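Local coordinates for protein exopolygalacturonate lyase (Vibrio vulnificus, PDB 5A29) that probably cleaves pectic polysaccharides by beta-elimination, as a manganese-binding lyase of polysaccharide lyase family 2, at residues A454-N459 / P483-F488; G126-G131 / E174-A179. One frame throughout, in Å; residues are numbered along the deposited sequence. Where two conformers were deposited one is given.

Two contacts on opposite sides of the centre of this chain illustrate how segments between helices are anchored to helices farther along the chain, not to the next one. From the N terminus, interaction 2 comes first: residues 126-131, in the loop between helix 105-120 and strand 135-137, meet helix 170-184, closing a loop of 42 residues that contains two of the manganese ligands, His-133 and Glu-154. Interaction 1 opens long afterwards, joining strand 457-458 to helix 484-500 across 23 residues that include helix 467-480. The loops therefore lie in series, neither nested nor crossed. The nearest atoms of interaction 1 and interaction 2 are about 32 Å apart.

Interaction 1 (A454-N459 / P483-F488); sequences AKPTLN and PEYLEF. With EDO (1,2-ethanediol), chain P.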
# COMPACT_ATOMS: atom_id res chain seq x y z
N ALA A 454 25.55 -11.90 15.64
CA ALA A 454 25.28 -13.27 16.12
C ALA A 454 25.03 -14.22 14.94
O ALA A 454 24.66 -13.80 13.86
CB ALA A 454 24.09 -13.31 17.07
N LYS A 455 25.25 -15.50 15.13
CA LYS A 455 24.78 -16.45 14.14
C LYS A 455 23.37 -16.87 14.67
O LYS A 455 23.25 -17.25 15.83
CB LYS A 455 25.75 -17.63 14.11
CG LYS A 455 25.50 -18.62 13.01
CD LYS A 455 26.34 -19.86 13.22
CE LYS A 455 25.54 -20.86 14.04
NZ LYS A 455 26.18 -22.20 13.89
N PRO A 456 22.32 -16.74 13.84
CA PRO A 456 20.95 -16.95 14.37
C PRO A 456 20.70 -18.45 14.57
O PRO A 456 21.48 -19.23 14.05
CB PRO A 456 20.08 -16.43 13.24
CG PRO A 456 20.92 -16.62 11.98
CD PRO A 456 22.32 -16.33 12.44
N THR A 457 19.70 -18.82 15.38
CA THR A 457 19.20 -20.19 15.51
C THR A 457 17.74 -20.17 15.04
O THR A 457 16.83 -19.82 15.79
CB THR A 457 19.28 -20.66 16.99
OG1 THR A 457 20.67 -20.64 17.38
CG2 THR A 457 18.79 -22.10 17.15
N LEU A 458 17.53 -20.45 13.76
CA LEU A 458 16.21 -20.22 13.13
C LEU A 458 15.41 -21.53 13.01
O LEU A 458 15.98 -22.63 12.92
CB LEU A 458 16.38 -19.63 11.75
CG LEU A 458 17.18 -18.33 11.75
CD1 LEU A 458 17.49 -17.88 10.33
CD2 LEU A 458 16.41 -17.30 12.56
N ASN A 459 14.10 -21.38 12.96
CA ASN A 459 13.15 -22.51 12.89
C ASN A 459 12.98 -22.92 11.42
O ASN A 459 12.26 -22.26 10.66
CB ASN A 459 11.81 -22.04 13.44
CG ASN A 459 10.74 -23.13 13.49
OD1 ASN A 459 10.96 -24.30 13.09
ND2 ASN A 459 9.56 -22.73 13.91
N PRO A 483 24.41 -17.01 6.13
CA PRO A 483 23.70 -17.95 5.24
C PRO A 483 22.56 -18.72 5.91
O PRO A 483 21.69 -19.22 5.22
CB PRO A 483 24.82 -18.92 4.77
CG PRO A 483 25.81 -18.92 5.91
CD PRO A 483 25.81 -17.46 6.40
N GLU A 484 22.56 -18.87 7.22
CA GLU A 484 21.38 -19.37 7.87
C GLU A 484 20.05 -18.70 7.43
O GLU A 484 19.02 -19.39 7.39
CB GLU A 484 21.46 -19.24 9.38
CG GLU A 484 22.57 -20.09 10.03
CD GLU A 484 23.98 -19.46 9.98
OE1 GLU A 484 24.24 -18.38 9.37
OE2 GLU A 484 24.88 -20.09 10.58
N TYR A 485 20.05 -17.39 7.15
CA TYR A 485 18.80 -16.73 6.74
C TYR A 485 18.36 -17.23 5.37
O TYR A 485 17.17 -17.22 5.04
CB TYR A 485 18.98 -15.20 6.65
CG TYR A 485 18.99 -14.63 8.06
CD1 TYR A 485 17.83 -14.62 8.82
CD2 TYR A 485 20.18 -14.14 8.61
CE1 TYR A 485 17.82 -14.17 10.13
CE2 TYR A 485 20.22 -13.66 9.90
CZ TYR A 485 19.01 -13.65 10.65
OH TYR A 485 19.02 -13.20 11.92
N LEU A 486 19.32 -17.62 4.54
CA LEU A 486 18.94 -18.14 3.21
C LEU A 486 18.42 -19.57 3.31
O LEU A 486 17.56 -19.95 2.52
CB LEU A 486 20.14 -18.15 2.26
CG LEU A 486 20.61 -16.74 1.91
CD1 LEU A 486 21.69 -16.87 0.83
CD2 LEU A 486 19.46 -15.90 1.41
N GLU A 487 19.00 -20.37 4.20
CA GLU A 487 18.42 -21.71 4.52
C GLU A 487 16.96 -21.59 4.97
O GLU A 487 16.06 -22.31 4.51
CB GLU A 487 19.21 -22.39 5.63
CG GLU A 487 18.73 -23.82 5.90
CD GLU A 487 19.63 -24.63 6.85
OE1 GLU A 487 20.67 -24.11 7.32
OE2 GLU A 487 19.26 -25.79 7.18
N PHE A 488 16.76 -20.68 5.92
CA PHE A 488 15.43 -20.38 6.45
C PHE A 488 14.47 -19.91 5.36
O PHE A 488 13.32 -20.40 5.28
CB PHE A 488 15.57 -19.32 7.57
CG PHE A 488 14.24 -18.85 8.13
CD1 PHE A 488 13.59 -19.60 9.07
CD2 PHE A 488 13.72 -17.58 7.75
CE1 PHE A 488 12.39 -19.17 9.66
CE2 PHE A 488 12.51 -17.13 8.31
CZ PHE A 488 11.85 -17.91 9.26
C1 EDO P . 20.58 -17.77 18.81
O1 EDO P . 21.66 -17.80 17.87
C2 EDO P . 20.97 -17.09 20.13
O2 EDO P . 22.32 -16.61 20.01
O HOH W 1 11.89 -21.86 7.48
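Leu-458 carries the centre of this contact: its CD1 methyl reaches between two side chains of the facing helix, 3.6 Å from CD1 of Tyr-485 and 3.7 Å from CB of Phe-488, and also touches the carbonyl oxygen of Glu-484. The methyl points there because CG stands anti to the carbonyl carbon (chi1 -57°) and the chain beyond is extended. Next to it Pro-456 lies over one face of the Tyr-485 ring in a CH-pi contact, with CG 4.1 Å from the ring centroid and 29° off the normal, while CB of the proline rests against the phenol oxygen. The same CG packs on CB of Glu-484. The Glu-484 and Lys-455 side chains cross at about a right angle, OE2 pressing tightly on the methylenes CG (2.9 Å) and CD of the lysine. Bent at chi3, the lysine holds NZ 4.1 Å from Glu-484 OE2, beyond a salt bridge, so any attraction is probably modest. At the other end Asn-459 O approaches the edge of the Phe-488 ring, near its plane, 3.3 Å from CE1.

Such a contact shows how a short hairpin strand can be fastened to a helix by side chains and water. Strand 457-458 pairs antiparallel with 446-447, and the facing residues 484-488 belong to helix 484-500. One water donates to both Asn-459 O (3.2 Å) and Phe-488 O (3.0 Å), bridging the two backbones at that end.

Farther out, Glu-484 OE1 is hydrogen-bonded to Gln-482. Behind the aromatic rings, helix 467-480 supports Tyr-485 through Leu-476 and Thr-480, whereas Phe-488 also meets the ring of Trp-445. Asn-459 ND2 donates to Gly-444 O, and its OD1 accepts from Gln-461 N. O1 of a 1,2-ethanediol, probably from the crystallisation liquor, is hydrogen-bonded to Thr-457 OG1.

Interaction 2 (G126-G131 / E174-A179); sequences GLFYWG and ERYIKA
Gly-126, at a positive phi and without a side chain, brings its backbone against helix 170-184, its CA 5.0 Å from that of Tyr-176 and its carbonyl oxygen receiving a CA-H...O contact of 3.5 Å from Tyr-176 CA. Arising from that point on the helix, the Tyr-176 ring extends into the loop with CG anti to its own backbone N (chi1 176°), and three loop side chains gather round it. Tyr-176 CD1 lies over one face of the Phe-128 ring, toward its rim, 3.7 Å from Phe-128 CD1; the ring planes are inclined at 33°, an oblique pairing. Trp-130 turns the edge of its six-membered ring toward the face of Tyr-176 in an offset edge-to-face contact, planes at 84° and centroids 5.5 Å apart.

Together Phe-128, Trp-130 and Tyr-176 make an aromatic cluster, a buried core that joins an irregular loop to a helix. The Trp-130 side chain is about 8 Å from that of the manganese ligand Glu-154 and about 13 Å from the ion. Tyr-176 OH sits at the indole edge, 3.3 Å from Trp-130 CZ2, and is hydrogen-bonded to His-153, whose ring also meets Trp-130. The cluster is thus linked to the metal site through the residue next to a ligand.

Around the cluster, Leu-127 CD2 packs 3.8 Å from Ala-179 CB, three residues, nearly a turn, beyond Tyr-176. The backbone N of Phe-128 is buried by the contact and has no polar partner in the model. Arg-175 passes its NH2 beside Gly-126 N and makes a cation-pi contact with Tyr-203.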
# COMPACT_ATOMS: atom_id res chain seq x y z
N GLY A 126 -4.11 13.80 -18.83
CA GLY A 126 -2.89 13.07 -18.44
C GLY A 126 -3.17 11.97 -17.40
O GLY A 126 -2.30 11.15 -17.16
N LEU A 127 -4.38 11.93 -16.85
CA LEU A 127 -4.78 10.88 -15.87
C LEU A 127 -5.06 9.55 -16.58
O LEU A 127 -5.80 9.49 -17.57
CB LEU A 127 -6.02 11.29 -15.09
CG LEU A 127 -5.85 12.46 -14.07
CD1 LEU A 127 -7.20 12.81 -13.45
CD2 LEU A 127 -4.77 12.11 -13.04
N PHE A 128 -4.54 8.45 -16.01
CA PHE A 128 -4.87 7.13 -16.53
C PHE A 128 -6.30 6.78 -16.22
O PHE A 128 -6.82 7.01 -15.08
CB PHE A 128 -3.95 6.03 -15.91
CG PHE A 128 -2.49 6.20 -16.20
CD1 PHE A 128 -2.03 7.16 -17.09
CD2 PHE A 128 -1.55 5.32 -15.62
CE1 PHE A 128 -0.68 7.31 -17.35
CE2 PHE A 128 -0.20 5.45 -15.88
CZ PHE A 128 0.25 6.44 -16.76
N TYR A 129 -6.90 5.99 -17.12
CA TYR A 129 -8.16 5.33 -16.78
C TYR A 129 -7.95 4.03 -15.98
O TYR A 129 -7.88 2.94 -16.56
CB TYR A 129 -9.01 5.00 -18.02
CG TYR A 129 -9.41 6.28 -18.81
CD1 TYR A 129 -10.19 7.27 -18.20
CD2 TYR A 129 -9.04 6.45 -20.16
CE1 TYR A 129 -10.57 8.43 -18.90
CE2 TYR A 129 -9.41 7.62 -20.88
CZ TYR A 129 -10.19 8.58 -20.23
OH TYR A 129 -10.61 9.72 -20.88
N TRP A 130 -7.96 4.14 -14.66
CA TRP A 130 -7.63 3.02 -13.76
C TRP A 130 -8.05 3.43 -12.34
O TRP A 130 -8.63 4.52 -12.14
CB TRP A 130 -6.12 2.67 -13.84
CG TRP A 130 -5.20 3.72 -13.21
CD1 TRP A 130 -5.57 4.96 -12.69
CD2 TRP A 130 -3.80 3.63 -13.04
NE1 TRP A 130 -4.46 5.59 -12.16
CE2 TRP A 130 -3.36 4.84 -12.42
CE3 TRP A 130 -2.85 2.64 -13.34
CZ2 TRP A 130 -2.03 5.06 -12.08
CZ3 TRP A 130 -1.52 2.89 -13.04
CH2 TRP A 130 -1.12 4.08 -12.40
N GLY A 131 -7.81 2.55 -11.36
CA GLY A 131 -7.98 2.93 -9.96
C GLY A 131 -9.30 2.49 -9.39
O GLY A 131 -9.98 1.60 -9.92
N GLU A 174 5.66 11.52 -16.87
CA GLU A 174 5.72 12.94 -16.39
C GLU A 174 4.35 13.61 -16.35
O GLU A 174 3.96 14.19 -15.32
CB GLU A 174 6.65 13.80 -17.25
CG GLU A 174 6.74 15.27 -16.80
CD GLU A 174 7.40 16.15 -17.84
OE1 GLU A 174 8.19 15.60 -18.62
OE2 GLU A 174 7.14 17.38 -17.87
N ARG A 175 3.60 13.57 -17.46
CA ARG A 175 2.26 14.17 -17.45
C ARG A 175 1.33 13.55 -16.40
O ARG A 175 0.51 14.24 -15.77
CB ARG A 175 1.56 14.14 -18.81
CG ARG A 175 2.28 15.00 -19.88
CD ARG A 175 1.65 14.76 -21.26
NE ARG A 175 0.17 14.64 -21.23
CZ ARG A 175 -0.69 15.65 -21.25
NH1 ARG A 175 -0.26 16.91 -21.31
NH2 ARG A 175 -1.99 15.40 -21.24
N TYR A 176 1.41 12.24 -16.24
CA TYR A 176 0.58 11.58 -15.23
C TYR A 176 0.83 12.15 -13.80
O TYR A 176 -0.13 12.50 -13.12
CB TYR A 176 0.77 10.04 -15.22
CG TYR A 176 -0.03 9.46 -14.08
CD1 TYR A 176 -1.41 9.41 -14.17
CD2 TYR A 176 0.60 9.08 -12.90
CE1 TYR A 176 -2.17 8.98 -13.12
CE2 TYR A 176 -0.16 8.66 -11.80
CZ TYR A 176 -1.52 8.63 -11.93
OH TYR A 176 -2.28 8.17 -10.91
N ILE A 177 2.08 12.16 -13.35
CA ILE A 177 2.41 12.65 -12.01
C ILE A 177 1.93 14.11 -11.82
O ILE A 177 1.37 14.47 -10.77
CB ILE A 177 3.93 12.50 -11.75
CG1 ILE A 177 4.28 11.00 -11.67
CG2 ILE A 177 4.40 13.24 -10.50
CD1 ILE A 177 5.80 10.77 -11.68
N LYS A 178 2.17 14.96 -12.83
CA LYS A 178 1.70 16.38 -12.77
C LYS A 178 0.18 16.46 -12.76
O LYS A 178 -0.39 17.23 -12.00
CB LYS A 178 2.31 17.16 -13.97
CG LYS A 178 3.81 17.37 -13.80
CD LYS A 178 4.35 18.18 -15.03
CE LYS A 178 5.83 18.48 -14.85
NZ LYS A 178 6.37 19.23 -16.02
N ALA A 179 -0.49 15.57 -13.49
CA ALA A 179 -1.95 15.55 -13.53
C ALA A 179 -2.51 15.01 -12.23
O ALA A 179 -3.56 15.46 -11.77
CB ALA A 179 -2.47 14.70 -14.70